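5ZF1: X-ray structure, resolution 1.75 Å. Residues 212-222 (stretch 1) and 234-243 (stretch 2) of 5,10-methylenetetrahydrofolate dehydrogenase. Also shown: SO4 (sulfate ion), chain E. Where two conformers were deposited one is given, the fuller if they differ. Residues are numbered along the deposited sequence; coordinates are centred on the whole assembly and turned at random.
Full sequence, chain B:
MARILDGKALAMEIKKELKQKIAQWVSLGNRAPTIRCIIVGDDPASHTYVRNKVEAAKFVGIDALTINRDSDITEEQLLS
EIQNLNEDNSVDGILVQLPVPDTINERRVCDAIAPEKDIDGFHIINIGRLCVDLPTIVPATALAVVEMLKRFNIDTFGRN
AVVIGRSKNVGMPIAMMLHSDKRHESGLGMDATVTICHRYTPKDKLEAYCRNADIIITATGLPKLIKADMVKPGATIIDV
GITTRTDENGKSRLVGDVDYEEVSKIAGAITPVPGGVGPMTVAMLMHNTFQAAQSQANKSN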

# COMPACT_ATOMS: atom_id res chain seq x y z
N ASN B 212 -13.92 16.72 11.65
CA ASN B 212 -12.61 17.34 11.76
C ASN B 212 -11.84 17.30 10.44
O ASN B 212 -10.67 17.69 10.42
CB ASN B 212 -11.81 16.66 12.86
CG ASN B 212 -12.43 16.87 14.23
OD1 ASN B 212 -12.91 15.93 14.86
ND2 ASN B 212 -12.48 18.12 14.67
N ALA B 213 -12.46 16.87 9.35
CA ALA B 213 -11.76 16.65 8.10
C ALA B 213 -11.83 17.89 7.22
O ALA B 213 -12.88 18.51 7.07
CB ALA B 213 -12.36 15.47 7.33
N ASP B 214 -10.70 18.23 6.61
CA ASP B 214 -10.71 19.22 5.54
C ASP B 214 -11.15 18.64 4.20
O ASP B 214 -11.63 19.39 3.35
CB ASP B 214 -9.30 19.80 5.41
CG ASP B 214 -8.81 20.35 6.71
OD1 ASP B 214 -9.50 21.25 7.24
OD2 ASP B 214 -7.77 19.87 7.22
N ILE B 215 -10.99 17.34 4.00
CA ILE B 215 -11.36 16.67 2.76
C ILE B 215 -12.01 15.36 3.15
O ILE B 215 -11.46 14.65 4.00
CB ILE B 215 -10.13 16.38 1.87
CG1 ILE B 215 -9.43 17.69 1.47
CG2 ILE B 215 -10.52 15.62 0.62
CD1 ILE B 215 -8.00 17.46 0.96
N ILE B 216 -13.16 15.05 2.56
CA ILE B 216 -13.80 13.73 2.68
C ILE B 216 -13.96 13.16 1.29
O ILE B 216 -14.50 13.81 0.39
CB ILE B 216 -15.16 13.80 3.39
CG1 ILE B 216 -15.04 14.46 4.76
CG2 ILE B 216 -15.80 12.36 3.53
CD1 ILE B 216 -16.44 14.70 5.41
N ILE B 217 -13.49 11.92 1.11
CA ILE B 217 -13.64 11.19 -0.15
C ILE B 217 -14.42 9.93 0.16
O ILE B 217 -13.97 9.11 0.96
CB ILE B 217 -12.27 10.85 -0.76
CG1 ILE B 217 -11.57 12.14 -1.20
CG2 ILE B 217 -12.44 9.88 -1.92
CD1 ILE B 217 -10.07 12.01 -1.33
N THR B 218 -15.61 9.78 -0.44
CA THR B 218 -16.44 8.59 -0.25
C THR B 218 -16.21 7.65 -1.43
O THR B 218 -16.67 7.93 -2.54
CB THR B 218 -17.93 8.92 -0.11
OG1 THR B 218 -18.45 9.44 -1.34
CG2 THR B 218 -18.18 9.90 1.03
N ALA B 219 -15.52 6.53 -1.19
CA ALA B 219 -15.14 5.59 -2.23
C ALA B 219 -15.77 4.22 -2.02
O ALA B 219 -15.57 3.33 -2.85
CB ALA B 219 -13.62 5.44 -2.29
N THR B 220 -16.52 4.05 -0.95
CA THR B 220 -17.04 2.74 -0.62
C THR B 220 -18.25 2.39 -1.48
O THR B 220 -19.01 3.25 -1.92
CB THR B 220 -17.41 2.69 0.86
OG1 THR B 220 -18.03 1.43 1.13
CG2 THR B 220 -18.35 3.82 1.23
N GLY B 221 -18.41 1.09 -1.73
CA GLY B 221 -19.55 0.56 -2.44
C GLY B 221 -20.76 0.30 -1.57
O GLY B 221 -21.84 0.04 -2.09
N LEU B 222 -20.59 0.37 -0.27
CA LEU B 222 -21.65 0.19 0.70
C LEU B 222 -22.31 1.53 1.00
O LEU B 222 -21.65 2.57 0.98
CB LEU B 222 -21.09 -0.42 1.99
CG LEU B 222 -20.53 -1.83 1.80
CD1 LEU B 222 -19.67 -2.25 2.98
CD2 LEU B 222 -21.66 -2.83 1.58
N GLY B 234 -16.47 24.73 4.96
CA GLY B 234 -15.41 24.93 4.00
C GLY B 234 -14.69 23.68 3.55
O GLY B 234 -13.74 23.79 2.77
N ALA B 235 -15.10 22.50 4.00
CA ALA B 235 -14.41 21.28 3.61
C ALA B 235 -14.73 20.88 2.17
O ALA B 235 -15.71 21.32 1.57
CB ALA B 235 -14.78 20.13 4.56
N THR B 236 -13.90 20.01 1.61
CA THR B 236 -14.05 19.53 0.25
C THR B 236 -14.60 18.12 0.31
O THR B 236 -14.04 17.28 1.02
CB THR B 236 -12.70 19.55 -0.47
OG1 THR B 236 -12.22 20.90 -0.54
CG2 THR B 236 -12.82 18.97 -1.86
N ILE B 237 -15.68 17.88 -0.41
CA ILE B 237 -16.39 16.60 -0.43
C ILE B 237 -16.35 16.06 -1.85
O ILE B 237 -16.89 16.68 -2.77
CB ILE B 237 -17.84 16.75 0.06
CG1 ILE B 237 -17.90 17.55 1.37
CG2 ILE B 237 -18.54 15.37 0.13
CD1 ILE B 237 -17.38 16.81 2.57
N ILE B 238 -15.74 14.89 -2.02
CA ILE B 238 -15.72 14.21 -3.32
C ILE B 238 -16.41 12.86 -3.17
O ILE B 238 -15.95 12.01 -2.40
CB ILE B 238 -14.30 14.04 -3.85
CG1 ILE B 238 -13.70 15.42 -4.15
CG2 ILE B 238 -14.30 13.14 -5.10
CD1 ILE B 238 -12.21 15.41 -4.40
N ASP B 239 -17.50 12.68 -3.91
CA ASP B 239 -18.22 11.42 -4.00
C ASP B 239 -17.72 10.65 -5.23
O ASP B 239 -17.95 11.07 -6.36
CB ASP B 239 -19.73 11.68 -4.05
CG ASP B 239 -20.55 10.42 -3.90
OD1 ASP B 239 -19.97 9.32 -3.89
OD2 ASP B 239 -21.80 10.54 -3.77
N VAL B 240 -17.05 9.52 -5.00
CA VAL B 240 -16.46 8.77 -6.11
C VAL B 240 -17.55 8.13 -6.97
O VAL B 240 -17.34 7.90 -8.17
CB VAL B 240 -15.45 7.74 -5.57
CG1 VAL B 240 -14.82 6.96 -6.70
CG2 VAL B 240 -14.36 8.45 -4.78
N GLY B 241 -18.72 7.88 -6.40
CA GLY B 241 -19.82 7.32 -7.16
C GLY B 241 -19.83 5.81 -7.25
O GLY B 241 -20.43 5.26 -8.19
N ILE B 242 -19.16 5.12 -6.33
CA ILE B 242 -19.22 3.67 -6.24
C ILE B 242 -20.47 3.30 -5.47
O ILE B 242 -20.95 4.05 -4.62
CB ILE B 242 -17.94 3.11 -5.56
CG1 ILE B 242 -16.67 3.67 -6.20
CG2 ILE B 242 -17.91 1.58 -5.63
CD1 ILE B 242 -16.65 3.61 -7.72
N THR B 243 -21.05 2.14 -5.77
CA THR B 243 -22.41 1.95 -5.30
C THR B 243 -22.77 0.53 -4.88
O THR B 243 -23.81 0.32 -4.25
CB THR B 243 -23.39 2.39 -6.37
OG1 THR B 243 -24.62 2.80 -5.76
CG2 THR B 243 -23.65 1.23 -7.34
S SO4 E . -15.43 -0.65 2.67
O1 SO4 E . -14.28 -0.62 1.76
O2 SO4 E . -15.94 0.65 3.09
O3 SO4 E . -16.50 -1.34 1.97
O4 SO4 E . -15.09 -1.41 3.88
O HOH W 1 -10.66 21.38 1.69
O HOH W 2 -18.61 5.80 -3.55

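What holds the two strands at a constant spacing? Residues 215-218 and 236-239 run parallel, their axes 8° apart, and five backbone hydrogen bonds lace them together. Thr236 N donates to Asp214 O (2.9 Å), Ile216 N to Thr236 O (2.8 Å), Ile238 N to Ile216 O (2.9 Å), Thr218 N to Ile238 O (3.0 Å) and Val240 N to Thr218 O (3.0 Å). In stretch 1 only alternate residues, Ile216 and Thr218, bond through both N and O, as parallel pairing requires.

How do the side chains fit on the two faces? Ile215, Ile217, Thr236 and Ile238 share one face, where the fit is shoulder to shoulder: Ile217 CG1 lies 4.3 Å from Ile238 CB. On the other face, Ile216 and Ile237 meet at their tips, CD1 of Ile216 lying 3.7 Å from CD1 of Ile237. The chi2 of Ile237 is m, whereas that of Ile216 is t, and the end of Ile237 comes nearer to stretch 1. Farther along this face, Thr218 OG1 lies 3.0 Å from Asp239 OD1.

What fills the space beyond the last bridge? Val240 points toward stretch 1, and its CG2 is a bump between two neighbours, 3.7 Å from Ile217 CG2 and 4.0 Å from Ala219 CB. Ile242 packs against backbone instead: its CG2 approaches Gly221 CA at 3.7 Å, and its CG1 lies 3.5 Å from Ala219 O.

Where does the direct pairing give way? After Val240 no further hydrogen bond joins the stretches directly. Water 2 occupies the gap, accepting from Ile242 N (2.9 Å) and lying 3.1 Å from both Thr218 O and Thr220 O. Beyond it, Gly221 O and Thr243 O come within 2.9 Å, but both are acceptors, so this closeness is no hydrogen bond.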